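Local structure of 4-hydroxybenzoyl-CoA thioesterase (Bacillus halodurans, 5WH9) at residues Y6-K11 / V74-S79; K28-A33 / L90-I95; P56-T61 / H105-W110. The protein probably hydrolyses the thioester bond of gentisyl-coenzyme A, working as a hotdog-fold acyl-CoA thioesterase that assembles from four chains. All coordinates share one frame; numbering follows the deposited sequence.

Interaction 1. Residues Y6-K11 / V74-S79; sequences YHFRVK and VFIRTS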
loop_
_atom_site.group_PDB
_atom_site.type_symbol
_atom_site.label_atom_id
_atom_site.label_comp_id
_atom_site.label_asym_id
_atom_site.label_seq_id
_atom_site.Cartn_x
_atom_site.Cartn_y
_atom_site.Cartn_z
ATOM N N TYR B 6 10.052 -18.251 1.950
ATOM C CA TYR B 6 10.009 -16.978 1.264
ATOM C C TYR B 6 10.671 -15.880 2.074
ATOM O O TYR B 6 10.193 -15.469 3.106
ATOM C CB TYR B 6 8.567 -16.621 0.927
ATOM C CG TYR B 6 8.384 -15.277 0.286
ATOM C CD1 TYR B 6 8.990 -14.971 -0.912
ATOM C CD2 TYR B 6 7.605 -14.316 0.878
ATOM C CE1 TYR B 6 8.813 -13.749 -1.503
ATOM C CE2 TYR B 6 7.424 -13.088 0.291
ATOM C CZ TYR B 6 8.037 -12.814 -0.898
ATOM O OH TYR B 6 7.875 -11.604 -1.475
ATOM N N HIS B 7 11.792 -15.413 1.568
ATOM C CA HIS B 7 12.566 -14.365 2.201
ATOM C C HIS B 7 12.082 -12.982 1.827
ATOM O O HIS B 7 11.591 -12.775 0.740
ATOM C CB HIS B 7 14.032 -14.499 1.816
ATOM C CG HIS B 7 14.747 -15.584 2.545
ATOM N ND1 HIS B 7 15.020 -16.807 1.979
ATOM C CD2 HIS B 7 15.237 -15.635 3.800
ATOM C CE1 HIS B 7 15.648 -17.562 2.853
ATOM N NE2 HIS B 7 15.794 -16.873 3.966
ATOM N N PHE B 8 12.234 -12.044 2.741
ATOM C CA PHE B 8 11.861 -10.667 2.488
ATOM C C PHE B 8 12.435 -9.740 3.533
ATOM O O PHE B 8 12.792 -10.154 4.606
ATOM C CB PHE B 8 10.340 -10.475 2.329
ATOM C CG PHE B 8 9.565 -10.503 3.614
ATOM C CD1 PHE B 8 9.023 -11.676 4.079
ATOM C CD2 PHE B 8 9.353 -9.350 4.341
ATOM C CE1 PHE B 8 8.296 -11.704 5.243
ATOM C CE2 PHE B 8 8.633 -9.375 5.514
ATOM C CZ PHE B 8 8.096 -10.554 5.959
ATOM N N ARG B 9 12.525 -8.472 3.177
ATOM C CA ARG B 9 13.016 -7.423 4.058
ATOM C C ARG B 9 11.936 -6.361 4.280
ATOM O O ARG B 9 11.236 -5.980 3.349
ATOM C CB ARG B 9 14.243 -6.755 3.452
ATOM C CG ARG B 9 15.418 -7.687 3.168
ATOM C CD ARG B 9 16.715 -6.916 3.313
ATOM N NE ARG B 9 17.888 -7.696 2.930
ATOM C CZ ARG B 9 19.124 -7.206 2.869
ATOM N NH1 ARG B 9 19.357 -5.935 3.176
ATOM N NH2 ARG B 9 20.132 -7.991 2.509
ATOM N N VAL B 10 11.819 -5.889 5.515
ATOM C CA VAL B 10 10.936 -4.782 5.846
ATOM C C VAL B 10 11.400 -3.456 5.230
ATOM O O VAL B 10 12.481 -2.935 5.554
ATOM C CB VAL B 10 10.820 -4.623 7.374
ATOM C CG1 VAL B 10 9.964 -3.430 7.719
ATOM C CG2 VAL B 10 10.242 -5.883 7.982
ATOM N N LYS B 11 10.587 -2.924 4.328
ATOM C CA LYS B 11 10.850 -1.623 3.737
ATOM C C LYS B 11 10.403 -0.521 4.690
ATOM O O LYS B 11 9.469 -0.690 5.475
ATOM C CB LYS B 11 10.072 -1.459 2.428
ATOM C CG LYS B 11 10.203 -2.636 1.486
ATOM C CD LYS B 11 11.659 -3.109 1.361
ATOM C CE LYS B 11 11.752 -4.262 0.400
ATOM N NZ LYS B 11 13.156 -4.440 -0.070
ATOM N N VAL B 74 13.547 -11.238 7.150
ATOM C CA VAL B 74 12.510 -12.129 7.638
ATOM C C VAL B 74 12.328 -13.183 6.600
ATOM O O VAL B 74 12.617 -12.962 5.420
ATOM C CB VAL B 74 11.149 -11.360 7.851
ATOM C CG1 VAL B 74 10.169 -12.188 8.659
ATOM C CG2 VAL B 74 11.380 -10.032 8.541
ATOM N N PHE B 75 11.861 -14.343 7.021
ATOM C CA PHE B 75 11.374 -15.315 6.052
ATOM C C PHE B 75 10.104 -16.001 6.570
ATOM O O PHE B 75 9.813 -15.984 7.766
ATOM C CB PHE B 75 12.472 -16.297 5.618
ATOM C CG PHE B 75 12.912 -17.269 6.699
ATOM C CD1 PHE B 75 12.207 -18.448 6.918
ATOM C CD2 PHE B 75 14.051 -17.021 7.457
ATOM C CE1 PHE B 75 12.615 -19.359 7.892
ATOM C CE2 PHE B 75 14.471 -17.925 8.437
ATOM C CZ PHE B 75 13.746 -19.101 8.658
ATOM N N ILE B 76 9.313 -16.533 5.657
ATOM C CA ILE B 76 8.102 -17.209 6.053
ATOM C C ILE B 76 8.227 -18.683 5.720
ATOM O O ILE B 76 8.659 -19.033 4.627
ATOM C CB ILE B 76 6.865 -16.648 5.324
ATOM C CG1 ILE B 76 6.522 -15.250 5.840
ATOM C CG2 ILE B 76 5.701 -17.583 5.524
ATOM C CD1 ILE B 76 5.449 -14.510 5.014
ATOM N N ARG B 77 7.845 -19.539 6.659
ATOM C CA ARG B 77 7.767 -20.976 6.405
ATOM C C ARG B 77 6.327 -21.341 6.088
ATOM O O ARG B 77 5.445 -21.192 6.941
ATOM C CB ARG B 77 8.213 -21.782 7.630
ATOM C CG ARG B 77 9.701 -21.788 7.888
ATOM C CD ARG B 77 10.150 -23.056 8.641
ATOM N NE ARG B 77 11.575 -22.986 8.941
ATOM C CZ ARG B 77 12.084 -22.575 10.099
ATOM N NH1 ARG B 77 11.286 -22.238 11.106
ATOM N NH2 ARG B 77 13.401 -22.522 10.258
ATOM N N THR B 78 6.091 -21.831 4.875
ATOM C CA THR B 78 4.740 -22.158 4.463
ATOM C C THR B 78 4.577 -23.655 4.354
ATOM O O THR B 78 5.368 -24.330 3.713
ATOM C CB THR B 78 4.386 -21.499 3.132
ATOM O OG1 THR B 78 4.538 -20.082 3.254
ATOM C CG2 THR B 78 2.950 -21.798 2.748
ATOM N N SER B 79 3.560 -24.179 5.019
ATOM C CA SER B 79 3.213 -25.576 4.863
ATOM C C SER B 79 1.740 -25.635 4.476
ATOM O O SER B 79 1.013 -24.659 4.663
ATOM C CB SER B 79 3.492 -26.337 6.153
ATOM O OG SER B 79 3.058 -25.609 7.284
#

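Interaction 2. Residues K28-A33 / L90-I95; sequences KWMDEA and LEHHFI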
loop_
_atom_site.group_PDB
_atom_site.type_symbol
_atom_site.label_atom_id
_atom_site.label_comp_id
_atom_site.label_asym_id
_atom_site.label_seq_id
_atom_site.Cartn_x
_atom_site.Cartn_y
_atom_site.Cartn_z
ATOM N N LYS B 28 -0.119 -9.149 3.291
ATOM C CA LYS B 28 0.559 -8.920 2.022
ATOM C C LYS B 28 1.695 -9.935 1.892
ATOM O O LYS B 28 1.873 -10.575 0.850
ATOM C CB LYS B 28 1.085 -7.465 1.990
ATOM C CG LYS B 28 2.083 -7.058 0.894
ATOM C CD LYS B 28 2.976 -5.886 1.409
ATOM C CE LYS B 28 3.691 -5.067 0.312
ATOM N NZ LYS B 28 4.766 -5.755 -0.521
ATOM N N TRP B 29 2.453 -10.101 2.970
ATOM C CA TRP B 29 3.593 -11.006 2.919
ATOM C C TRP B 29 3.141 -12.456 2.811
ATOM O O TRP B 29 3.779 -13.230 2.106
ATOM C CB TRP B 29 4.523 -10.796 4.118
ATOM C CG TRP B 29 5.273 -9.507 4.053
ATOM C CD1 TRP B 29 5.854 -8.949 2.952
ATOM C CD2 TRP B 29 5.519 -8.607 5.139
ATOM N NE1 TRP B 29 6.442 -7.756 3.289
ATOM C CE2 TRP B 29 6.247 -7.524 4.626
ATOM C CE3 TRP B 29 5.182 -8.610 6.499
ATOM C CZ2 TRP B 29 6.661 -6.460 5.427
ATOM C CZ3 TRP B 29 5.583 -7.565 7.277
ATOM C CH2 TRP B 29 6.314 -6.502 6.745
ATOM N N MET B 30 2.044 -12.824 3.481
ATOM C CA MET B 30 1.490 -14.167 3.321
ATOM C C MET B 30 0.993 -14.375 1.909
ATOM O O MET B 30 1.216 -15.426 1.299
ATOM C CB MET B 30 0.353 -14.435 4.297
ATOM C CG MET B 30 0.839 -14.720 5.696
ATOM S SD MET B 30 -0.486 -15.180 6.833
ATOM C CE MET B 30 -1.598 -13.790 6.629
ATOM N N ASP B 31 0.331 -13.369 1.365
ATOM C CA ASP B 31 -0.080 -13.488 -0.021
ATOM C C ASP B 31 1.156 -13.749 -0.902
ATOM O O ASP B 31 1.129 -14.608 -1.790
ATOM C CB ASP B 31 -0.826 -12.242 -0.470
ATOM C CG ASP B 31 -1.405 -12.393 -1.846
ATOM O OD1 ASP B 31 -2.509 -12.949 -1.977
ATOM O OD2 ASP B 31 -0.751 -11.960 -2.806
ATOM N N GLU B 32 2.244 -13.028 -0.647
ATOM C CA GLU B 32 3.458 -13.229 -1.427
ATOM C C GLU B 32 4.046 -14.616 -1.180
ATOM O O GLU B 32 4.484 -15.286 -2.108
ATOM C CB GLU B 32 4.496 -12.161 -1.104
ATOM C CG GLU B 32 3.973 -10.768 -1.333
ATOM C CD GLU B 32 4.966 -9.674 -0.961
ATOM O OE1 GLU B 32 6.151 -9.974 -0.671
ATOM O OE2 GLU B 32 4.545 -8.508 -0.954
ATOM N N ALA B 33 4.056 -15.052 0.069
ATOM C CA ALA B 33 4.566 -16.382 0.355
ATOM C C ALA B 33 3.747 -17.416 -0.403
ATOM O O ALA B 33 4.315 -18.322 -1.008
ATOM C CB ALA B 33 4.543 -16.669 1.833
ATOM N N LEU B 90 -3.058 -22.809 3.952
ATOM C CA LEU B 90 -1.622 -22.622 4.091
ATOM C C LEU B 90 -1.316 -22.091 5.478
ATOM O O LEU B 90 -1.903 -21.098 5.908
ATOM C CB LEU B 90 -1.110 -21.617 3.060
ATOM C CG LEU B 90 -1.232 -22.021 1.593
ATOM C CD1 LEU B 90 -0.756 -20.879 0.674
ATOM C CD2 LEU B 90 -0.447 -23.303 1.314
ATOM N N GLU B 91 -0.404 -22.747 6.175
ATOM C CA GLU B 91 0.136 -22.189 7.398
ATOM C C GLU B 91 1.418 -21.380 7.098
ATOM O O GLU B 91 2.294 -21.826 6.341
ATOM C CB GLU B 91 0.415 -23.301 8.403
ATOM C CG GLU B 91 0.552 -22.802 9.846
ATOM C CD GLU B 91 0.795 -23.935 10.840
ATOM O OE1 GLU B 91 -0.178 -24.380 11.494
ATOM O OE2 GLU B 91 1.960 -24.383 10.969
ATOM N N HIS B 92 1.512 -20.185 7.673
ATOM C CA HIS B 92 2.669 -19.320 7.471
ATOM C C HIS B 92 3.239 -18.934 8.809
ATOM O O HIS B 92 2.508 -18.451 9.676
ATOM C CB HIS B 92 2.292 -18.026 6.741
ATOM C CG HIS B 92 1.840 -18.234 5.333
ATOM N ND1 HIS B 92 0.561 -17.947 4.914
ATOM C CD2 HIS B 92 2.490 -18.716 4.250
ATOM C CE1 HIS B 92 0.447 -18.221 3.627
ATOM N NE2 HIS B 92 1.606 -18.685 3.198
ATOM N N HIS B 93 4.548 -19.112 8.959
ATOM C CA HIS B 93 5.240 -18.740 10.175
ATOM C C HIS B 93 6.340 -17.738 9.860
ATOM O O HIS B 93 7.261 -18.036 9.093
ATOM C CB HIS B 93 5.859 -19.973 10.821
ATOM C CG HIS B 93 4.860 -20.957 11.336
ATOM N ND1 HIS B 93 4.068 -20.707 12.435
ATOM C CD2 HIS B 93 4.545 -22.209 10.925
ATOM C CE1 HIS B 93 3.300 -21.755 12.672
ATOM N NE2 HIS B 93 3.573 -22.681 11.772
ATOM N N PHE B 94 6.252 -16.560 10.467
ATOM C CA PHE B 94 7.262 -15.527 10.285
ATOM C C PHE B 94 8.425 -15.801 11.201
ATOM O O PHE B 94 8.258 -15.947 12.430
ATOM C CB PHE B 94 6.691 -14.138 10.571
ATOM C CG PHE B 94 5.595 -13.751 9.640
ATOM C CD1 PHE B 94 4.351 -14.372 9.725
ATOM C CD2 PHE B 94 5.803 -12.786 8.662
ATOM C CE1 PHE B 94 3.340 -14.031 8.852
ATOM C CE2 PHE B 94 4.787 -12.434 7.781
ATOM C CZ PHE B 94 3.561 -13.055 7.883
ATOM N N ILE B 95 9.603 -15.902 10.591
ATOM C CA ILE B 95 10.818 -16.131 11.335
ATOM C C ILE B 95 11.743 -14.916 11.242
ATOM O O ILE B 95 12.117 -14.472 10.163
ATOM C CB ILE B 95 11.536 -17.425 10.887
ATOM C CG1 ILE B 95 10.762 -18.653 11.355
ATOM C CG2 ILE B 95 12.935 -17.503 11.498
ATOM C CD1 ILE B 95 9.705 -19.103 10.424
#

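Interaction 3. Residues P56-T61 / H105-W110; sequences PIVEAT and HEKRVW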
loop_
_atom_site.group_PDB
_atom_site.type_symbol
_atom_site.label_atom_id
_atom_site.label_comp_id
_atom_site.label_asym_id
_atom_site.label_seq_id
_atom_site.Cartn_x
_atom_site.Cartn_y
_atom_site.Cartn_z
ATOM N N PRO B 56 -8.349 -17.772 -4.633
ATOM C CA PRO B 56 -8.869 -16.684 -3.798
ATOM C C PRO B 56 -8.926 -17.062 -2.325
ATOM O O PRO B 56 -9.178 -18.213 -1.988
ATOM C CB PRO B 56 -10.287 -16.492 -4.332
ATOM C CG PRO B 56 -10.218 -16.995 -5.729
ATOM C CD PRO B 56 -9.319 -18.179 -5.660
ATOM N N ILE B 57 -8.723 -16.079 -1.463
ATOM C CA ILE B 57 -8.769 -16.299 -0.035
ATOM C C ILE B 57 -10.232 -16.401 0.398
ATOM O O ILE B 57 -11.085 -15.664 -0.107
ATOM C CB ILE B 57 -8.102 -15.122 0.684
ATOM C CG1 ILE B 57 -7.824 -15.456 2.141
ATOM C CG2 ILE B 57 -8.963 -13.853 0.564
ATOM C CD1 ILE B 57 -6.587 -16.270 2.309
ATOM N N VAL B 58 -10.540 -17.312 1.316
ATOM C CA VAL B 58 -11.870 -17.298 1.940
ATOM C C VAL B 58 -11.795 -16.843 3.394
ATOM O O VAL B 58 -12.773 -16.328 3.950
ATOM C CB VAL B 58 -12.581 -18.652 1.867
ATOM C CG1 VAL B 58 -13.119 -18.890 0.482
ATOM C CG2 VAL B 58 -11.644 -19.740 2.211
ATOM N N GLU B 59 -10.623 -17.027 3.997
ATOM C CA GLU B 59 -10.413 -16.674 5.389
ATOM C C GLU B 59 -8.917 -16.524 5.690
ATOM O O GLU B 59 -8.104 -17.251 5.148
ATOM C CB GLU B 59 -11.044 -17.745 6.283
ATOM C CG GLU B 59 -10.977 -17.460 7.773
ATOM C CD GLU B 59 -11.910 -18.359 8.570
ATOM O OE1 GLU B 59 -12.294 -19.439 8.052
ATOM O OE2 GLU B 59 -12.277 -17.975 9.707
ATOM N N ALA B 60 -8.556 -15.574 6.546
ATOM C CA ALA B 60 -7.152 -15.403 6.907
ATOM C C ALA B 60 -6.967 -14.882 8.326
ATOM O O ALA B 60 -7.698 -14.002 8.776
ATOM C CB ALA B 60 -6.435 -14.509 5.896
ATOM N N THR B 61 -5.972 -15.426 9.020
ATOM C CA THR B 61 -5.755 -15.149 10.429
ATOM C C THR B 61 -4.273 -14.961 10.703
ATOM O O THR B 61 -3.439 -15.675 10.167
ATOM C CB THR B 61 -6.236 -16.313 11.296
ATOM O OG1 THR B 61 -7.491 -16.795 10.805
ATOM C CG2 THR B 61 -6.400 -15.871 12.742
ATOM N N HIS B 105 -2.621 -18.296 9.033
ATOM C CA HIS B 105 -2.959 -19.191 7.945
ATOM C C HIS B 105 -3.882 -18.483 6.983
ATOM O O HIS B 105 -4.444 -17.430 7.294
ATOM C CB HIS B 105 -3.598 -20.493 8.464
ATOM C CG HIS B 105 -4.910 -20.296 9.151
ATOM N ND1 HIS B 105 -6.112 -20.270 8.473
ATOM C CD2 HIS B 105 -5.211 -20.115 10.460
ATOM C CE1 HIS B 105 -7.096 -20.075 9.333
ATOM N NE2 HIS B 105 -6.576 -19.981 10.545
ATOM N N GLU B 106 -4.015 -19.063 5.805
ATOM C CA GLU B 106 -4.965 -18.622 4.816
ATOM C C GLU B 106 -5.801 -19.849 4.447
ATOM O O GLU B 106 -5.254 -20.914 4.164
ATOM C CB GLU B 106 -4.216 -18.124 3.574
ATOM C CG GLU B 106 -3.291 -16.927 3.801
ATOM C CD GLU B 106 -2.539 -16.509 2.544
ATOM O OE1 GLU B 106 -2.399 -15.290 2.319
ATOM O OE2 GLU B 106 -2.061 -17.391 1.790
ATOM N N LYS B 107 -7.120 -19.721 4.476
ATOM C CA LYS B 107 -7.965 -20.690 3.797
ATOM C C LYS B 107 -8.201 -20.201 2.378
ATOM O O LYS B 107 -8.647 -19.071 2.171
ATOM C CB LYS B 107 -9.306 -20.844 4.500
ATOM C CG LYS B 107 -10.177 -21.942 3.891
ATOM C CD LYS B 107 -11.220 -22.469 4.885
ATOM C CE LYS B 107 -12.118 -23.496 4.205
ATOM N NZ LYS B 107 -13.057 -24.191 5.148
ATOM N N ARG B 108 -7.889 -21.036 1.396
ATOM C CA ARG B 108 -8.080 -20.647 0.003
ATOM C C ARG B 108 -8.847 -21.700 -0.794
ATOM O O ARG B 108 -8.839 -22.891 -0.469
ATOM C CB ARG B 108 -6.737 -20.350 -0.674
ATOM C CG ARG B 108 -5.910 -19.237 -0.041
ATOM C CD ARG B 108 -4.611 -19.052 -0.818
ATOM N NE ARG B 108 -3.780 -17.947 -0.348
ATOM C CZ ARG B 108 -3.761 -16.734 -0.899
ATOM N NH1 ARG B 108 -4.542 -16.463 -1.937
ATOM N NH2 ARG B 108 -2.962 -15.790 -0.413
ATOM N N VAL B 109 -9.506 -21.250 -1.850
ATOM C CA VAL B 109 -10.226 -22.151 -2.730
ATOM C C VAL B 109 -9.617 -22.029 -4.110
ATOM O O VAL B 109 -8.674 -21.267 -4.293
ATOM C CB VAL B 109 -11.733 -21.821 -2.777
ATOM C CG1 VAL B 109 -12.353 -22.047 -1.406
ATOM C CG2 VAL B 109 -11.964 -20.399 -3.249
ATOM N N TRP B 110 -10.137 -22.779 -5.075
ATOM C CA TRP B 110 -9.669 -22.667 -6.446
ATOM C C TRP B 110 -10.796 -22.122 -7.298
ATOM O O TRP B 110 -11.929 -22.591 -7.191
ATOM C CB TRP B 110 -9.227 -24.029 -6.967
ATOM C CG TRP B 110 -8.185 -23.940 -8.040
ATOM C CD1 TRP B 110 -8.395 -23.886 -9.387
ATOM C CD2 TRP B 110 -6.763 -23.888 -7.853
ATOM N NE1 TRP B 110 -7.198 -23.812 -10.050
ATOM C CE2 TRP B 110 -6.180 -23.808 -9.132
ATOM C CE3 TRP B 110 -5.927 -23.906 -6.725
ATOM C CZ2 TRP B 110 -4.796 -23.746 -9.321
ATOM C CZ3 TRP B 110 -4.552 -23.841 -6.910
ATOM C CH2 TRP B 110 -4.001 -23.764 -8.198
#

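Interaction 1. Residues Y6-K11 / V74-S79
F8 and V74 make up the buried, enclosed half of an antiparallel strand pairing in which the N-terminal strand 6-9 joins strand 73-80 of the hotdog sheet. Their side chains run side by side in the same direction, and V74 CB sits over one face of the phenyl ring, 3.9 Å from the F8 ring centroid and offset toward the rim, as a CH-pi contact. The first torsion of F8 (chi1 76°) sets CG between the backbone N and the carbonyl carbon, and from there the ring reaches V74. The V74 CG1 branch meets F8 CZ at 3.8 Å, while I76 CD1 approaches F8 CE1 obliquely at 4.0 Å. W29 of helix 25-40 stacks on the other face of F8, leaving the ring sandwiched and buried. Y6 points to this same inner side, where its hydroxyl bonds to E32 and to K11 of the second subunit. Two hydrogen-bonded pairs, Y6 with I76 and F8 with V74, tie the backbones; V74 N meets F8 O at 2.9 Å. The outer face is the solvent side. There the exposed H7 lies alongside F75 with ring centroids 5.3 Å apart and planes inclined by 56°, neither stacked nor edge-on, and F75 CE1 rests over the R77 guanidinium. The imidazole instead touches the start of the F75 side chain, with H7 CD2 3.4 Å from F75 CB.

Interaction 2. Residues K28-A33 / L90-I95
M30 and H92 mark the point where helix segment 28-33 passes strand segment 90-95: their CA atoms are 6.7 Å apart, the two axes approach to 9.6 Å, and the N-to-C directions differ by 120°. No hydrogen bond spans the gap, and the two elements meet by packing, mainly of side chains. The H92 imidazole lies against the helix, with M30 CA over one of its faces and A33 CB arriving obliquely. M30 CG, anti to its carbonyl carbon (chi1 -77°), packs 3.8 Å from H92 CB, and M30 SD stands at an oblique 4.5 Å from the centroid of the H92 ring. This is the heart of the hotdog fold, the long helix 25-40 wrapped by the curved antiparallel sheet. Farther along the strand, F94 CZ reaches M30 CG at 3.9 Å. W29 crosses F94 at about a right angle, its CB meeting the edge of the phenyl ring at F94 CE2 (4.0 Å). Y26 adds an edge-to-face partner to F94, and Y23 of the third subunit packs on M30. Within the helix, K28 NZ forms a salt bridge to E32 OE2 (2.8 Å), while E32 OE1 lies in the plane of the indole at the edge of W29.

Interaction 3. Residues P56-T61 / H105-W110
K107 O is gripped by two successive amides of the facing strand: V58 N at 2.7 Å in a nearly straight bond (173° at the hydrogen), and E59 N at 3.4 Å in a weak one. In return, K107 N donates to E59 O at 2.7 Å. The V58 side chain crosses that of K107 obliquely, while its CG1 branch meets V109 CG1 at 3.8 Å. Two residues thus face one, a classic beta bulge, and the chain turns a corner at V58 within the antiparallel pairing of strands 57-64 and 99-111. Beyond the bulge E59, A60 and T61 also pair antiparallel with a strand of the third subunit, which carries the hotdog sheet across the interface. On the face with I57, E106 and R108, I57 CD1 packs against the E106 side chain, 3.7 Å from E106 CG, and lies 4.2 Å above the plane of the R108 guanidinium. R108 NE bonds E106 OE2 at 2.8 Å within the guanidinium plane, but meets the carboxylate from above, 68° out of its plane. E106 OE1 is taken by Y23 of the third subunit, and R108 NH2 has a second acidic partner in D31. T61 and H105 lie side by side on the opposite face; a first torsion of 64° sets H105 CG between the backbone N and the carbonyl carbon, and the imidazole rests against T61, with H105 CD2 4.0 Å from T61 CB. An alanine in place of H105 would probably open a gap beside T61, leaving its CB and OG1 without the ring they rest on. Between the backbones of this pair, T61 N donates to H105 O.

The three contacts interleave along the chain: 6-11, 28-33 and 56-61 come first, and their partners 74-79, 90-95 and 105-110 follow in the same order. In space they step across one curved antiparallel sheet, strands 6-9, 73-80, 87-96, 99-111 and 57-64 being successive neighbours. Interaction 2 is central, its centre about 7 Å from that of interaction 1 and about 12 Å from that of interaction 3; the outer two lie about 18 Å apart, centre to centre, on opposite sides of the chain's middle. Helix 25-40 bridges them, E32 reaching interaction 1 and D31 interaction 3. Interactions 1 and 2 touch the second subunit, 2 and 3 the third, so the helix-sheet core borders both interfaces.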